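Hypothetical protein AGR_L_1239 (Agrobacterium tumefaciens str. C58, PDB 1VQS) is of unknown function but belongs to the NIPSNAP family and adopts a ferredoxin-like fold of the dimeric alpha-beta barrel type. Local coordinates at residues Glu37-Gln42 with Val50-Ser55. Sequence-based numbering, arbitrary orientation.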
loop_
_atom_site.group_PDB
_atom_site.type_symbol
_atom_site.label_atom_id
_atom_site.label_comp_id
_atom_site.label_asym_id
_atom_site.label_seq_id
_atom_site.Cartn_x
_atom_site.Cartn_y
_atom_site.Cartn_z
ATOM N N GLU B 37 -0.364 28.206 -18.635
ATOM C CA GLU B 37 0.134 29.139 -17.619
ATOM C C GLU B 37 1.342 28.674 -16.826
ATOM O O GLU B 37 1.963 29.501 -16.179
ATOM C CB GLU B 37 -1.011 29.511 -16.649
ATOM C CG GLU B 37 -2.269 30.044 -17.363
ATOM C CD GLU B 37 -3.388 30.519 -16.422
ATOM O OE1 GLU B 37 -3.098 31.311 -15.510
ATOM O OE2 GLU B 37 -4.566 30.115 -16.612
ATOM N N GLY B 38 1.683 27.375 -16.856
ATOM C CA GLY B 38 2.733 26.856 -15.983
ATOM C C GLY B 38 3.986 26.244 -16.592
ATOM O O GLY B 38 5.088 26.414 -16.076
ATOM N N ILE B 39 3.845 25.481 -17.670
ATOM C CA ILE B 39 4.969 24.646 -18.097
ATOM C C ILE B 39 6.158 25.451 -18.618
ATOM O O ILE B 39 7.299 25.085 -18.383
ATOM C CB ILE B 39 4.499 23.564 -19.109
ATOM C CG1 ILE B 39 5.562 22.473 -19.260
ATOM C CG2 ILE B 39 4.160 24.173 -20.428
ATOM C CD1 ILE B 39 5.813 21.675 -18.025
ATOM N N GLU B 40 5.931 26.561 -19.303
ATOM C CA GLU B 40 7.084 27.356 -19.752
ATOM C C GLU B 40 7.895 27.953 -18.599
ATOM O O GLU B 40 9.145 27.938 -18.615
ATOM C CB GLU B 40 6.663 28.421 -20.777
ATOM C CG GLU B 40 6.319 27.799 -22.125
ATOM C CD GLU B 40 7.480 26.959 -22.725
ATOM O OE1 GLU B 40 8.611 27.505 -22.914
ATOM O OE2 GLU B 40 7.261 25.758 -22.994
ATOM N N ILE B 41 7.196 28.455 -17.586
ATOM C CA ILE B 41 7.887 28.914 -16.388
ATOM C C ILE B 41 8.641 27.769 -15.715
ATOM O O ILE B 41 9.805 27.910 -15.356
ATOM C CB ILE B 41 6.893 29.594 -15.412
ATOM C CG1 ILE B 41 6.362 30.916 -16.006
ATOM C CG2 ILE B 41 7.537 29.824 -14.057
ATOM C CD1 ILE B 41 5.049 31.407 -15.388
ATOM N N GLN B 42 7.994 26.610 -15.578
ATOM C CA GLN B 42 8.614 25.478 -14.896
ATOM C C GLN B 42 9.881 25.041 -15.651
ATOM O O GLN B 42 10.938 24.885 -15.060
ATOM C CB GLN B 42 7.640 24.312 -14.795
ATOM C CG GLN B 42 8.109 23.235 -13.879
ATOM C CD GLN B 42 7.072 22.161 -13.709
ATOM O OE1 GLN B 42 6.291 21.916 -14.630
ATOM N NE2 GLN B 42 7.096 21.466 -12.550
ATOM N N VAL B 50 11.751 15.761 -19.922
ATOM C CA VAL B 50 11.902 14.524 -20.694
ATOM C C VAL B 50 10.557 14.044 -21.234
ATOM O O VAL B 50 10.421 13.720 -22.415
ATOM C CB VAL B 50 12.556 13.446 -19.815
ATOM C CG1 VAL B 50 12.539 12.113 -20.507
ATOM C CG2 VAL B 50 13.998 13.830 -19.480
ATOM N N GLY B 51 9.567 14.015 -20.367
ATOM C CA GLY B 51 8.254 13.561 -20.781
ATOM C C GLY B 51 7.206 13.984 -19.774
ATOM O O GLY B 51 7.525 14.260 -18.620
ATOM N N TYR B 52 5.959 14.072 -20.222
ATOM C CA TYR B 52 4.879 14.538 -19.373
ATOM C C TYR B 52 3.630 13.774 -19.790
ATOM O O TYR B 52 3.145 13.951 -20.899
ATOM C CB TYR B 52 4.701 16.043 -19.549
ATOM C CG TYR B 52 4.144 16.763 -18.314
ATOM C CD1 TYR B 52 2.851 16.534 -17.862
ATOM C CD2 TYR B 52 4.907 17.720 -17.644
ATOM C CE1 TYR B 52 2.341 17.202 -16.731
ATOM C CE2 TYR B 52 4.403 18.390 -16.515
ATOM C CZ TYR B 52 3.116 18.125 -16.067
ATOM O OH TYR B 52 2.577 18.791 -14.954
ATOM N N PHE B 53 3.098 12.944 -18.888
ATOM C CA PHE B 53 2.089 11.939 -19.231
ATOM C C PHE B 53 0.912 11.976 -18.273
ATOM O O PHE B 53 1.030 12.403 -17.137
ATOM C CB PHE B 53 2.687 10.526 -19.177
ATOM C CG PHE B 53 4.002 10.398 -19.904
ATOM C CD1 PHE B 53 4.029 10.310 -21.271
ATOM C CD2 PHE B 53 5.211 10.384 -19.233
ATOM C CE1 PHE B 53 5.225 10.194 -21.966
ATOM C CE2 PHE B 53 6.431 10.276 -19.951
ATOM C CZ PHE B 53 6.415 10.169 -21.304
ATOM N N PHE B 54 -0.207 11.480 -18.771
ATOM C CA PHE B 54 -1.401 11.288 -17.958
ATOM C C PHE B 54 -1.955 9.887 -18.164
ATOM O O PHE B 54 -1.692 9.238 -19.165
ATOM C CB PHE B 54 -2.475 12.349 -18.230
ATOM C CG PHE B 54 -2.998 12.368 -19.616
ATOM C CD1 PHE B 54 -2.332 13.056 -20.623
ATOM C CD2 PHE B 54 -4.186 11.730 -19.922
ATOM C CE1 PHE B 54 -2.848 13.093 -21.893
ATOM C CE2 PHE B 54 -4.702 11.750 -21.198
ATOM C CZ PHE B 54 -4.029 12.425 -22.183
ATOM N N SER B 55 -2.642 9.361 -17.152
ATOM C CA SER B 55 -2.949 7.937 -17.178
ATOM C C SER B 55 -4.148 7.567 -18.068
ATOM O O SER B 55 -5.104 8.322 -18.193
ATOM C CB SER B 55 -3.069 7.362 -15.754
ATOM O OG SER B 55 -3.911 8.101 -14.899
HETATM O O HOH W 1 3.958 20.783 -13.909
#
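A single water joins Q42 to Y52 where the two side chains do not bond directly: it donates to Q42 OE1 at 2.7 Å and lies 2.6 Å from Y52 OH, in the plane of the phenol ring at its edge. The amide oxygen also sits at the ring edge, near that plane, with Q42 OE1 4.4 Å from Y52 CE2, and the polar link to OH runs through the water. With CG anti to the backbone N (chi1 -168°) and CD anti to CA (chi2 175°), the extended chain of Q42 places OE1 there. Y52 OH is also hydrogen-bonded to Y30 OH of helix 27-46, which gives the hydroxyl two partners within a buried interface.

The two segments bury only 76 Å² between them, and I39 against Y52 is the apolar part. I39 CD1 lies 3.9 Å from Y52 CE2 and 4.1 Å from Y52 CD2, approaching the ring obliquely. CG1 anti to the backbone N (chi1 -165°) places CD1 there, bridging backbones whose nearest CA atoms, those of I39 and Y52, are 10.2 Å apart. H65 stacks on the Y52 ring, and F112 of the second subunit meets it edge-to-face while also packing on I39. The contact joins helix 27-46 to strand 48-55, outermost in its own chain but extended by antiparallel pairing of F53-S55 with a strand of the second subunit, consistent with the helix-on-sheet layer of a ferredoxin-like fold.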